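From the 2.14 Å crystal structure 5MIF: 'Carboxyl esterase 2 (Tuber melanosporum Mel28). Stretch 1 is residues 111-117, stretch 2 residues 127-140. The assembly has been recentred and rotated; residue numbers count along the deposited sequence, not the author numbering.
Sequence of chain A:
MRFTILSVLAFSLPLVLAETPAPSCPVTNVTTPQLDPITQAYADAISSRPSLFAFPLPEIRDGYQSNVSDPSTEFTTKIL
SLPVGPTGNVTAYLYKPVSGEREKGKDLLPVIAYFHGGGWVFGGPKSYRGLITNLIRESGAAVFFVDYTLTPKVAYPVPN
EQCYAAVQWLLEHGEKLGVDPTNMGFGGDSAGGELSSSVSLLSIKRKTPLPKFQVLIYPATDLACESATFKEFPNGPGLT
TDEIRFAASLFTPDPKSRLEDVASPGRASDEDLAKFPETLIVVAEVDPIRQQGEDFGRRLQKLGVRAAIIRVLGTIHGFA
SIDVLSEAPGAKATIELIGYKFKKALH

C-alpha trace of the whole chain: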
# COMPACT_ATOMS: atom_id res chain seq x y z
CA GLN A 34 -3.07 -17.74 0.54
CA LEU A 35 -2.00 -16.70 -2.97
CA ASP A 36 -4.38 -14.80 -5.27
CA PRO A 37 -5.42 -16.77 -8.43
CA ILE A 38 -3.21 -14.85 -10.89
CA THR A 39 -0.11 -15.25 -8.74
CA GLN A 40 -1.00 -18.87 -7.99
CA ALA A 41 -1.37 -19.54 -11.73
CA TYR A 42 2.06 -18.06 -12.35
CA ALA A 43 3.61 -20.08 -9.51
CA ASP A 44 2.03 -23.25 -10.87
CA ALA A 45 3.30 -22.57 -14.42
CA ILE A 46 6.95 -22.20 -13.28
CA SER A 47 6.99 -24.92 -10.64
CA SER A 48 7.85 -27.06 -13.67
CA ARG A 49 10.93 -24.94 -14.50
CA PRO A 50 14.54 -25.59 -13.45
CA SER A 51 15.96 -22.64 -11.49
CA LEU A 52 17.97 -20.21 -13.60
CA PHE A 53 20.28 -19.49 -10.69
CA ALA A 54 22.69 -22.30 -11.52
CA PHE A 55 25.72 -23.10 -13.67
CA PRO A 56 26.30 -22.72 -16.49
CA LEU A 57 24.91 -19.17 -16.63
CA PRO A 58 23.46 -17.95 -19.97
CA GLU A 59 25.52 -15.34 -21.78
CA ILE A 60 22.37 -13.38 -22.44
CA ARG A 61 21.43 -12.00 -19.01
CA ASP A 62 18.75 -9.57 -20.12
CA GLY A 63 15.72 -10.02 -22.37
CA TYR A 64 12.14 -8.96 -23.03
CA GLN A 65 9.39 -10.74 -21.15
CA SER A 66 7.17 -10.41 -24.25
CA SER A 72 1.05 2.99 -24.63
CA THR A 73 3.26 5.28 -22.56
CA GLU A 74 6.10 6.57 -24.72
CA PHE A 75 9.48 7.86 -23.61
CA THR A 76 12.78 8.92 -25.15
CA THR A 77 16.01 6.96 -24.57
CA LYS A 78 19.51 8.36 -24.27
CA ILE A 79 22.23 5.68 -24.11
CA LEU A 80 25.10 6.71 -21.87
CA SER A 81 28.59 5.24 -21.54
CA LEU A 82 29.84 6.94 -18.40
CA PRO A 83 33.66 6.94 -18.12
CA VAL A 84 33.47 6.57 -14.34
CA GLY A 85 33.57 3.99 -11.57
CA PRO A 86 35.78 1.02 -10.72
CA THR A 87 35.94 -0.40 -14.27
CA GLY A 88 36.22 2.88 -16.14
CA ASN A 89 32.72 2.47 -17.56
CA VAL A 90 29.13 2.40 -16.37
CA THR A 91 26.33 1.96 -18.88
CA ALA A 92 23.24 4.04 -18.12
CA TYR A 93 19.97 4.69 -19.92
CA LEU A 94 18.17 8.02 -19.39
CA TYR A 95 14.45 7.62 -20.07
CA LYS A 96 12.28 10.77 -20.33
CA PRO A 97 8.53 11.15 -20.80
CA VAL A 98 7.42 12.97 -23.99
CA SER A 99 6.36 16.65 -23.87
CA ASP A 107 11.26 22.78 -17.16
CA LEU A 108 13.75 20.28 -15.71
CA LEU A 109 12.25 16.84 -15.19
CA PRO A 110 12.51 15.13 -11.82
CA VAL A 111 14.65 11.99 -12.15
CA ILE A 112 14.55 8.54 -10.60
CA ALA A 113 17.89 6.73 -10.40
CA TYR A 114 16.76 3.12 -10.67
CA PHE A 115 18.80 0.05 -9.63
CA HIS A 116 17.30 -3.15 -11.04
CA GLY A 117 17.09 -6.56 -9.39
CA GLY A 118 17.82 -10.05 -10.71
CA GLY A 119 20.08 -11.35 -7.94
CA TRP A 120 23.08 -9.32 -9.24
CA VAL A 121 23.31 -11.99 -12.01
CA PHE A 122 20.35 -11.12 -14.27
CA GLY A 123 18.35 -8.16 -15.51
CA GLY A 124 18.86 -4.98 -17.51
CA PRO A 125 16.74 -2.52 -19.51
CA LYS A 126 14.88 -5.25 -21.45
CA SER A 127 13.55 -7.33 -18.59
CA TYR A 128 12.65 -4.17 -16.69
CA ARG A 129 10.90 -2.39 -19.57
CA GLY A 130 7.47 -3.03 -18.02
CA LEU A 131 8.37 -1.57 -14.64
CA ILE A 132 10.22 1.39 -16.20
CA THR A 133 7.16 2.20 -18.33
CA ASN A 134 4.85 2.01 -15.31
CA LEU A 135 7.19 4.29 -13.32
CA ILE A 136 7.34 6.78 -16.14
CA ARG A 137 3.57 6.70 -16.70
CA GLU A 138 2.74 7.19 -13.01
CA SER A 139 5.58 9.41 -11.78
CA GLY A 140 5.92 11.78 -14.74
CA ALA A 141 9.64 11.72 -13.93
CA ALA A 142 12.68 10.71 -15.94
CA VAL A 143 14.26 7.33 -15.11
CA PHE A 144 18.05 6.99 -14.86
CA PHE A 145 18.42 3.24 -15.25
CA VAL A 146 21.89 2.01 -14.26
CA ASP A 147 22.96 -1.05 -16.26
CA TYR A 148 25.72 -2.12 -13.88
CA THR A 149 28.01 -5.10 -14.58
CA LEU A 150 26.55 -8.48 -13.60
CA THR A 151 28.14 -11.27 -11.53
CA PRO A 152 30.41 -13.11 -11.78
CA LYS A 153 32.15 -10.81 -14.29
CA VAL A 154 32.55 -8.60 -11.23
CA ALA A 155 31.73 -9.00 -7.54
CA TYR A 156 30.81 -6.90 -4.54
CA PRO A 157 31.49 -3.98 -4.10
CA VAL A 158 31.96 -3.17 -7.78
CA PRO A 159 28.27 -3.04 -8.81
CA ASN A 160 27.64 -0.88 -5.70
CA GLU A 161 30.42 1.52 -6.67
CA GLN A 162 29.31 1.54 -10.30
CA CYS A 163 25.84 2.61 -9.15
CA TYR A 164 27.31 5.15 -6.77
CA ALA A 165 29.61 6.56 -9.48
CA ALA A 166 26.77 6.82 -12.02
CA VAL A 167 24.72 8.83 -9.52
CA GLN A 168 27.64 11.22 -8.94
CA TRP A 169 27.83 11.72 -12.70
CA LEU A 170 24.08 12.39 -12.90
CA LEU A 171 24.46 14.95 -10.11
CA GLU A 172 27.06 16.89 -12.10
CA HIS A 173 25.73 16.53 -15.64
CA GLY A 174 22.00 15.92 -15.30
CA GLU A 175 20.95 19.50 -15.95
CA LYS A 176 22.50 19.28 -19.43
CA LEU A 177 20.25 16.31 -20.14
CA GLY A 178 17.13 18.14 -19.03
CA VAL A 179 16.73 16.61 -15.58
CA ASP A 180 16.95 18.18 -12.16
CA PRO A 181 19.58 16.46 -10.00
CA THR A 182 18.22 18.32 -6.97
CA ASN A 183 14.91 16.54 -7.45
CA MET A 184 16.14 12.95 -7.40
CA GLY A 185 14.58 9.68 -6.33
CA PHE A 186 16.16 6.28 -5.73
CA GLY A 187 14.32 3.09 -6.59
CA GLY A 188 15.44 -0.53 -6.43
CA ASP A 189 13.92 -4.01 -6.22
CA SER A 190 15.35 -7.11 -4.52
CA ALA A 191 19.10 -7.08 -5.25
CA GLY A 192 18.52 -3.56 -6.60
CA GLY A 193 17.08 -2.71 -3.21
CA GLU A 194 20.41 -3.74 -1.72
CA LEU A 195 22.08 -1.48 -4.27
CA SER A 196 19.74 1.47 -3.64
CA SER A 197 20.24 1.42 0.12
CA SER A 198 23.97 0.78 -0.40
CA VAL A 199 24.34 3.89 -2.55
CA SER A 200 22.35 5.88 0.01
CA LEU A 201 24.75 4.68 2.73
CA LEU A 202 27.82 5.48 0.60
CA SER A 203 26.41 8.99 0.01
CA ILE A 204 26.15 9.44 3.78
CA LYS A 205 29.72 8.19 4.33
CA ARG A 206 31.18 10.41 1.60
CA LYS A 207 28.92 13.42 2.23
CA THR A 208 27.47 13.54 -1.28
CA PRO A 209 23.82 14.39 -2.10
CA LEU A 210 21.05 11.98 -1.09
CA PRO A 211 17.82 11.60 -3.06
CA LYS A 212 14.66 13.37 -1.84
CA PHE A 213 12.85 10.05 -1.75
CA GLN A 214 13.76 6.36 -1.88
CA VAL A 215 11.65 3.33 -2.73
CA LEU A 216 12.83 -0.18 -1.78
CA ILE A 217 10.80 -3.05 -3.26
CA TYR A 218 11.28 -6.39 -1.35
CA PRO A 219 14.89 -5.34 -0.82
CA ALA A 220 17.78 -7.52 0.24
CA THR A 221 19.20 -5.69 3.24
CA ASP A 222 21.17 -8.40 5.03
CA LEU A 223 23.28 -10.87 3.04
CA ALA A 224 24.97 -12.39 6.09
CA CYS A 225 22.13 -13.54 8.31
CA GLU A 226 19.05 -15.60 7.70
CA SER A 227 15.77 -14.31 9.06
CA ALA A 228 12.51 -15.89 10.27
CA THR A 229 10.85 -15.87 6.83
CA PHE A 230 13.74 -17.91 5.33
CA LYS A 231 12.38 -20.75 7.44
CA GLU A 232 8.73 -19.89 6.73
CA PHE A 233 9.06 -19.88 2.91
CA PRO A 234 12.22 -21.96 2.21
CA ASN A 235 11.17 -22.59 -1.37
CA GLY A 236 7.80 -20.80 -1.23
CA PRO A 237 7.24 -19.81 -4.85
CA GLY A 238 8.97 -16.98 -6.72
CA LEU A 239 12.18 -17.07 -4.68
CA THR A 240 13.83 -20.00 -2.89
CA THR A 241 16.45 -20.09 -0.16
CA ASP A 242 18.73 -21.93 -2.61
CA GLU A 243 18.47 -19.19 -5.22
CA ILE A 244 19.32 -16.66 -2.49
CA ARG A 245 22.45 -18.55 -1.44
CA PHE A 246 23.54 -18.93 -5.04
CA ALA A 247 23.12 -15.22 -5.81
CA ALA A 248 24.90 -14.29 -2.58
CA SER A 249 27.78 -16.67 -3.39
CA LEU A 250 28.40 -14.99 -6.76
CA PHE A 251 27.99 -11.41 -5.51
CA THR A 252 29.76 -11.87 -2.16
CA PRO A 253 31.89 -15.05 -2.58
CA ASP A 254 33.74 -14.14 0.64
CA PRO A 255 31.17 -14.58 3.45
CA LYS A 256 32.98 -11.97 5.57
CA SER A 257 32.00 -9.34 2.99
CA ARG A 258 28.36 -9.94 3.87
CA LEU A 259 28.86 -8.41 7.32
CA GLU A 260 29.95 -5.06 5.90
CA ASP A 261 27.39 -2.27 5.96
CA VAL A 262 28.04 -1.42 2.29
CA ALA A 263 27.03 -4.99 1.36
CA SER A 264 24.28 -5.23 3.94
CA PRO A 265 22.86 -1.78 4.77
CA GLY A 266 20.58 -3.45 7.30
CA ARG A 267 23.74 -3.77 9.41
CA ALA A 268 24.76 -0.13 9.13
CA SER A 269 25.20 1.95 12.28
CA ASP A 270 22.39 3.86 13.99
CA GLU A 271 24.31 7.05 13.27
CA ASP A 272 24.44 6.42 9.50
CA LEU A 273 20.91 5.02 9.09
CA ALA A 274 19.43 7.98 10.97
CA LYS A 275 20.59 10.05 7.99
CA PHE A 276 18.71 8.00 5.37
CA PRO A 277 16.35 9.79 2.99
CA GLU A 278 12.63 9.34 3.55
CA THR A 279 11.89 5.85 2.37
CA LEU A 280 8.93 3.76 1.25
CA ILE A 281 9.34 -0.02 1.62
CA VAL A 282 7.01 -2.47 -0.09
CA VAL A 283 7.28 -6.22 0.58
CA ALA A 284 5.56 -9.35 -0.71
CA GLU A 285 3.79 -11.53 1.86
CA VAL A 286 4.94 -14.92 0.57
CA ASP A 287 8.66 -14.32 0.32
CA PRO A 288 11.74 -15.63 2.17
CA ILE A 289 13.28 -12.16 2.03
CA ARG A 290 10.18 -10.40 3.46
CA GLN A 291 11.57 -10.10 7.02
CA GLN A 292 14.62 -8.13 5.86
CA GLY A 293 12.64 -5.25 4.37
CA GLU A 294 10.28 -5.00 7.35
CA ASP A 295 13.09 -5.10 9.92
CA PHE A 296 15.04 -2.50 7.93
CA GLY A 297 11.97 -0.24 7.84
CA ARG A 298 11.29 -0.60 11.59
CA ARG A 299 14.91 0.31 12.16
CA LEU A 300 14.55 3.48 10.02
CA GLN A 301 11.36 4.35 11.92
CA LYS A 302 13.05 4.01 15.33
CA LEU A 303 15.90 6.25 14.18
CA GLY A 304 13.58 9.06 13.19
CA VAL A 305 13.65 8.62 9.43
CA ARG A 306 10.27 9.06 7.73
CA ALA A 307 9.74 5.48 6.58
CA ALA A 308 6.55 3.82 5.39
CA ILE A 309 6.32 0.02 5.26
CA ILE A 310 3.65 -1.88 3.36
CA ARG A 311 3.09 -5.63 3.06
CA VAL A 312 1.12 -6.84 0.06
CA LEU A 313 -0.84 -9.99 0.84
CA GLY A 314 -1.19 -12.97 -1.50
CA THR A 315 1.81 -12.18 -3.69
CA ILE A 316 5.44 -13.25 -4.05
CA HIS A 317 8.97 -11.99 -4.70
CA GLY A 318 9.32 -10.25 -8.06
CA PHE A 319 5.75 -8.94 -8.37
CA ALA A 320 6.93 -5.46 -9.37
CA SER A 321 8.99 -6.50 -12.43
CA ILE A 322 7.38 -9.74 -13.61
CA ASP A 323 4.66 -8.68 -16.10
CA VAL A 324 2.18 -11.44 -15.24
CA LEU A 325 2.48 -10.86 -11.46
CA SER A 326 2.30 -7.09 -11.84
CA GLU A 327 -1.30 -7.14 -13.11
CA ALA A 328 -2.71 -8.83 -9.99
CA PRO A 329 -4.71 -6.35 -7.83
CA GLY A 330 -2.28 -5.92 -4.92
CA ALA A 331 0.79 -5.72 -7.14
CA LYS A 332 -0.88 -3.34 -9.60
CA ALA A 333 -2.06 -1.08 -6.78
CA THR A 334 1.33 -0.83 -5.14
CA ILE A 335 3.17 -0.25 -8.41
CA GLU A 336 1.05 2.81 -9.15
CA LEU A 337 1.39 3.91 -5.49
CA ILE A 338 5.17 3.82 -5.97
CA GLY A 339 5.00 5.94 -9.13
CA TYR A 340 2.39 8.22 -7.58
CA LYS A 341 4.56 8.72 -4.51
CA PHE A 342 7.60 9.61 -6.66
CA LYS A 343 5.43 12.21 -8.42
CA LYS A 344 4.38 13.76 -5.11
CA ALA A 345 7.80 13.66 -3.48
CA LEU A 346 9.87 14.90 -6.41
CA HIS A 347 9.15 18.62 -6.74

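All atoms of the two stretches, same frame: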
# COMPACT_ATOMS: atom_id res chain seq x y z
N VAL A 111 14.02 13.19 -11.62
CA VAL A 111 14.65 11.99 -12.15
C VAL A 111 14.77 10.90 -11.10
O VAL A 111 15.16 11.15 -9.96
CB VAL A 111 16.05 12.29 -12.73
CG1 VAL A 111 16.93 12.97 -11.70
CG2 VAL A 111 16.71 11.00 -13.26
N ILE A 112 14.40 9.69 -11.48
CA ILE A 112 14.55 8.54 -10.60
C ILE A 112 15.76 7.71 -11.02
O ILE A 112 15.75 7.11 -12.11
CB ILE A 112 13.29 7.65 -10.61
CG1 ILE A 112 12.04 8.47 -10.24
CG2 ILE A 112 13.49 6.45 -9.69
CD1 ILE A 112 10.73 7.78 -10.58
N ALA A 113 16.79 7.66 -10.17
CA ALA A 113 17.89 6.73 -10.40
C ALA A 113 17.38 5.35 -10.00
O ALA A 113 17.02 5.13 -8.84
CB ALA A 113 19.12 7.11 -9.58
N TYR A 114 17.32 4.43 -10.97
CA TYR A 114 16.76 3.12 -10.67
C TYR A 114 17.82 1.99 -10.75
O TYR A 114 18.58 1.90 -11.71
CB TYR A 114 15.57 2.79 -11.60
CG TYR A 114 14.79 1.62 -11.03
CD1 TYR A 114 13.81 1.84 -10.06
CD2 TYR A 114 15.11 0.31 -11.36
CE1 TYR A 114 13.13 0.79 -9.49
CE2 TYR A 114 14.43 -0.75 -10.79
CZ TYR A 114 13.44 -0.50 -9.85
OH TYR A 114 12.76 -1.54 -9.27
N PHE A 115 17.85 1.15 -9.72
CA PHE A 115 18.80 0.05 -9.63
C PHE A 115 18.03 -1.27 -9.68
O PHE A 115 17.32 -1.62 -8.74
CB PHE A 115 19.63 0.17 -8.35
CG PHE A 115 20.11 1.56 -8.10
CD1 PHE A 115 21.15 2.09 -8.85
CD2 PHE A 115 19.48 2.37 -7.16
CE1 PHE A 115 21.58 3.40 -8.65
CE2 PHE A 115 19.90 3.68 -6.96
CZ PHE A 115 20.95 4.19 -7.70
N HIS A 116 18.16 -2.00 -10.79
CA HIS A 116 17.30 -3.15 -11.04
C HIS A 116 17.72 -4.37 -10.25
O HIS A 116 18.87 -4.46 -9.79
CB HIS A 116 17.29 -3.48 -12.54
CG HIS A 116 18.54 -4.14 -13.03
ND1 HIS A 116 18.79 -5.49 -12.85
CD2 HIS A 116 19.61 -3.65 -13.70
CE1 HIS A 116 19.96 -5.80 -13.40
NE2 HIS A 116 20.47 -4.70 -13.93
N GLY A 117 16.80 -5.31 -10.08
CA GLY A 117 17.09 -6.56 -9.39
C GLY A 117 17.39 -7.66 -10.40
O GLY A 117 17.60 -7.38 -11.58
N SER A 127 14.40 -6.61 -19.52
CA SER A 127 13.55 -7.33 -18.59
C SER A 127 12.79 -6.38 -17.67
O SER A 127 11.80 -6.78 -17.06
CB SER A 127 14.38 -8.32 -17.77
OG SER A 127 15.51 -7.68 -17.21
N TYR A 128 13.27 -5.15 -17.56
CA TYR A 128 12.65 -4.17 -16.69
C TYR A 128 11.85 -3.12 -17.45
O TYR A 128 11.45 -2.11 -16.88
CB TYR A 128 13.71 -3.51 -15.80
CG TYR A 128 13.95 -4.33 -14.56
CD1 TYR A 128 14.74 -5.49 -14.62
CD2 TYR A 128 13.36 -3.99 -13.34
CE1 TYR A 128 14.95 -6.27 -13.49
CE2 TYR A 128 13.57 -4.77 -12.21
CZ TYR A 128 14.36 -5.91 -12.29
OH TYR A 128 14.56 -6.69 -11.18
N ARG A 129 11.62 -3.36 -18.74
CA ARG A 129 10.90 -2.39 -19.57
C ARG A 129 9.49 -2.12 -19.03
O ARG A 129 9.03 -0.99 -19.07
CB ARG A 129 10.82 -2.84 -21.04
CG ARG A 129 10.03 -1.87 -21.92
CD ARG A 129 10.10 -2.22 -23.40
NE ARG A 129 9.50 -3.53 -23.68
CZ ARG A 129 9.39 -4.06 -24.89
NH1 ARG A 129 9.81 -3.37 -25.96
NH2 ARG A 129 8.85 -5.26 -25.06
N GLY A 130 8.82 -3.16 -18.56
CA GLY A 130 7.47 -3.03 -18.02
C GLY A 130 7.41 -2.14 -16.78
O GLY A 130 6.53 -1.29 -16.66
N LEU A 131 8.32 -2.37 -15.85
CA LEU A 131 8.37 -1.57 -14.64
C LEU A 131 8.79 -0.12 -14.95
O LEU A 131 8.22 0.82 -14.41
CB LEU A 131 9.33 -2.20 -13.62
CG LEU A 131 9.47 -1.39 -12.32
CD1 LEU A 131 8.09 -1.03 -11.73
CD2 LEU A 131 10.33 -2.13 -11.31
N ILE A 132 9.78 0.05 -15.83
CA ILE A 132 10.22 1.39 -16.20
C ILE A 132 9.07 2.20 -16.81
O ILE A 132 8.89 3.38 -16.50
CB ILE A 132 11.39 1.34 -17.17
CG1 ILE A 132 12.63 0.75 -16.49
CG2 ILE A 132 11.74 2.72 -17.67
CD1 ILE A 132 13.72 0.40 -17.48
N THR A 133 8.31 1.56 -17.69
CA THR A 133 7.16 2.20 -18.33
C THR A 133 6.11 2.64 -17.31
O THR A 133 5.63 3.77 -17.35
CB THR A 133 6.49 1.25 -19.34
OG1 THR A 133 7.46 0.80 -20.29
CG2 THR A 133 5.33 1.95 -20.04
N ASN A 134 5.77 1.73 -16.40
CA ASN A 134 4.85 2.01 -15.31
C ASN A 134 5.32 3.21 -14.47
O ASN A 134 4.54 4.10 -14.17
CB ASN A 134 4.67 0.77 -14.43
CG ASN A 134 3.70 -0.23 -15.02
OD1 ASN A 134 2.81 0.14 -15.78
ND2 ASN A 134 3.87 -1.52 -14.69
N LEU A 135 6.60 3.20 -14.09
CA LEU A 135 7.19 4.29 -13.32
C LEU A 135 7.08 5.60 -14.07
O LEU A 135 6.73 6.64 -13.50
CB LEU A 135 8.66 3.99 -13.02
CG LEU A 135 8.93 3.00 -11.89
CD1 LEU A 135 10.43 2.88 -11.68
CD2 LEU A 135 8.22 3.45 -10.60
N ILE A 136 7.41 5.57 -15.35
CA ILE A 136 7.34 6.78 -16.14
C ILE A 136 5.89 7.24 -16.30
O ILE A 136 5.61 8.44 -16.17
CB ILE A 136 7.98 6.60 -17.52
CG1 ILE A 136 9.50 6.51 -17.35
CG2 ILE A 136 7.62 7.77 -18.45
CD1 ILE A 136 10.23 6.31 -18.63
N ARG A 137 4.97 6.31 -16.54
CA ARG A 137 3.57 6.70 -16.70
C ARG A 137 3.05 7.35 -15.43
O ARG A 137 2.45 8.42 -15.49
CB ARG A 137 2.67 5.52 -17.06
CG ARG A 137 1.23 5.96 -17.41
CD ARG A 137 0.23 4.85 -17.17
NE ARG A 137 0.76 3.57 -17.60
CZ ARG A 137 1.00 2.55 -16.78
NH1 ARG A 137 0.75 2.66 -15.47
NH2 ARG A 137 1.49 1.41 -17.26
N GLU A 138 3.29 6.72 -14.28
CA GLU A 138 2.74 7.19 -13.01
C GLU A 138 3.49 8.35 -12.37
O GLU A 138 2.87 9.23 -11.77
CB GLU A 138 2.65 6.05 -11.99
CG GLU A 138 1.82 4.87 -12.40
CD GLU A 138 0.37 5.24 -12.71
OE1 GLU A 138 -0.09 6.32 -12.27
OE2 GLU A 138 -0.32 4.46 -13.39
N SER A 139 4.81 8.38 -12.49
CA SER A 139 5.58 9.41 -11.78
C SER A 139 5.71 10.72 -12.57
O SER A 139 5.88 11.78 -11.98
CB SER A 139 6.98 8.90 -11.43
OG SER A 139 7.82 8.92 -12.57
N GLY A 140 5.66 10.63 -13.89
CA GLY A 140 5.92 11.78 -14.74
C GLY A 140 7.39 12.21 -14.70
O GLY A 140 7.76 13.23 -15.26

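The contact between the strand beginning before Val-111 and the helix 129-139 is centred on the ring of Tyr-114. Its CA-to-CB bond points toward the helix, and with chi1 in the t well the ring reaches the N-cap residue Tyr-128 and, within the helix, Leu-131 and Leu-135. Tyr-114 CD1 lies 3.9 Å from Leu-135 CD1, Tyr-114 CZ lies 3.8 Å from Leu-131 CD2, and Tyr-114 CE2 lies 4.3 Å from Tyr-128 CD2. All three neighbours approach the ring obliquely, and the contacts are between apolar side-chain atoms. The phenol oxygen comes along with the ring: Tyr-114 OH is 3.2 Å from Leu-131 CD2, a close approach to a methyl group, while the hydroxyl finds its hydrogen bonding elsewhere in the structure.

The spacing of these residues follows from the secondary structure. Alternate strand residues, Ile-112 and Tyr-114, face the helix, whereas Val-111, Ala-113 and Phe-115 make no contact with it. On the helix, Leu-131, Leu-135 and Ser-139 recur every four residues and so lie along one side. The two axes run nearly antiparallel, at 159°, with a closest approach of 10.8 Å, a separation bridged by side chains. Ile-132 and Ile-136 point sideways and stay out of direct contact.

Toward the C-terminal end of the helix, Ile-112 extends its side chain so that its CD1 lies 3.7 Å from Ser-139 OG. This is a van der Waals approach to a hydroxyl that has a hydrogen bond just outside the stretches and another within its own helix, where Ser-139 OG donates to Leu-135 O at 2.7 Å. Gly-140 then leaves the helix with a positive phi, a conformation that favours glycine.

At the other end, Tyr-128 occupies the N-cap position and packs against His-116 and Gly-117. His-116 CB sits over one face of the Tyr-128 ring, 3.6 Å from that ring's centroid and only 6° off the normal, a well-centred CH-pi contact. The His-116 and Tyr-128 rings themselves are oblique, with planes at 47° and centroids 5.3 Å apart, and the imidazole leads away from the second stretch; His-116 ND1 donates to Gly-117 O at 2.6 Å.

The polar edge is a single hydrogen bond between the stretches. Gly-117 N donates to Tyr-128 OH at 2.9 Å, but the angle of 125° at the hydrogen makes it weak. The fit here is close: an ideal CB on Gly-117 would lie 3.0 Å from Tyr-128 OH.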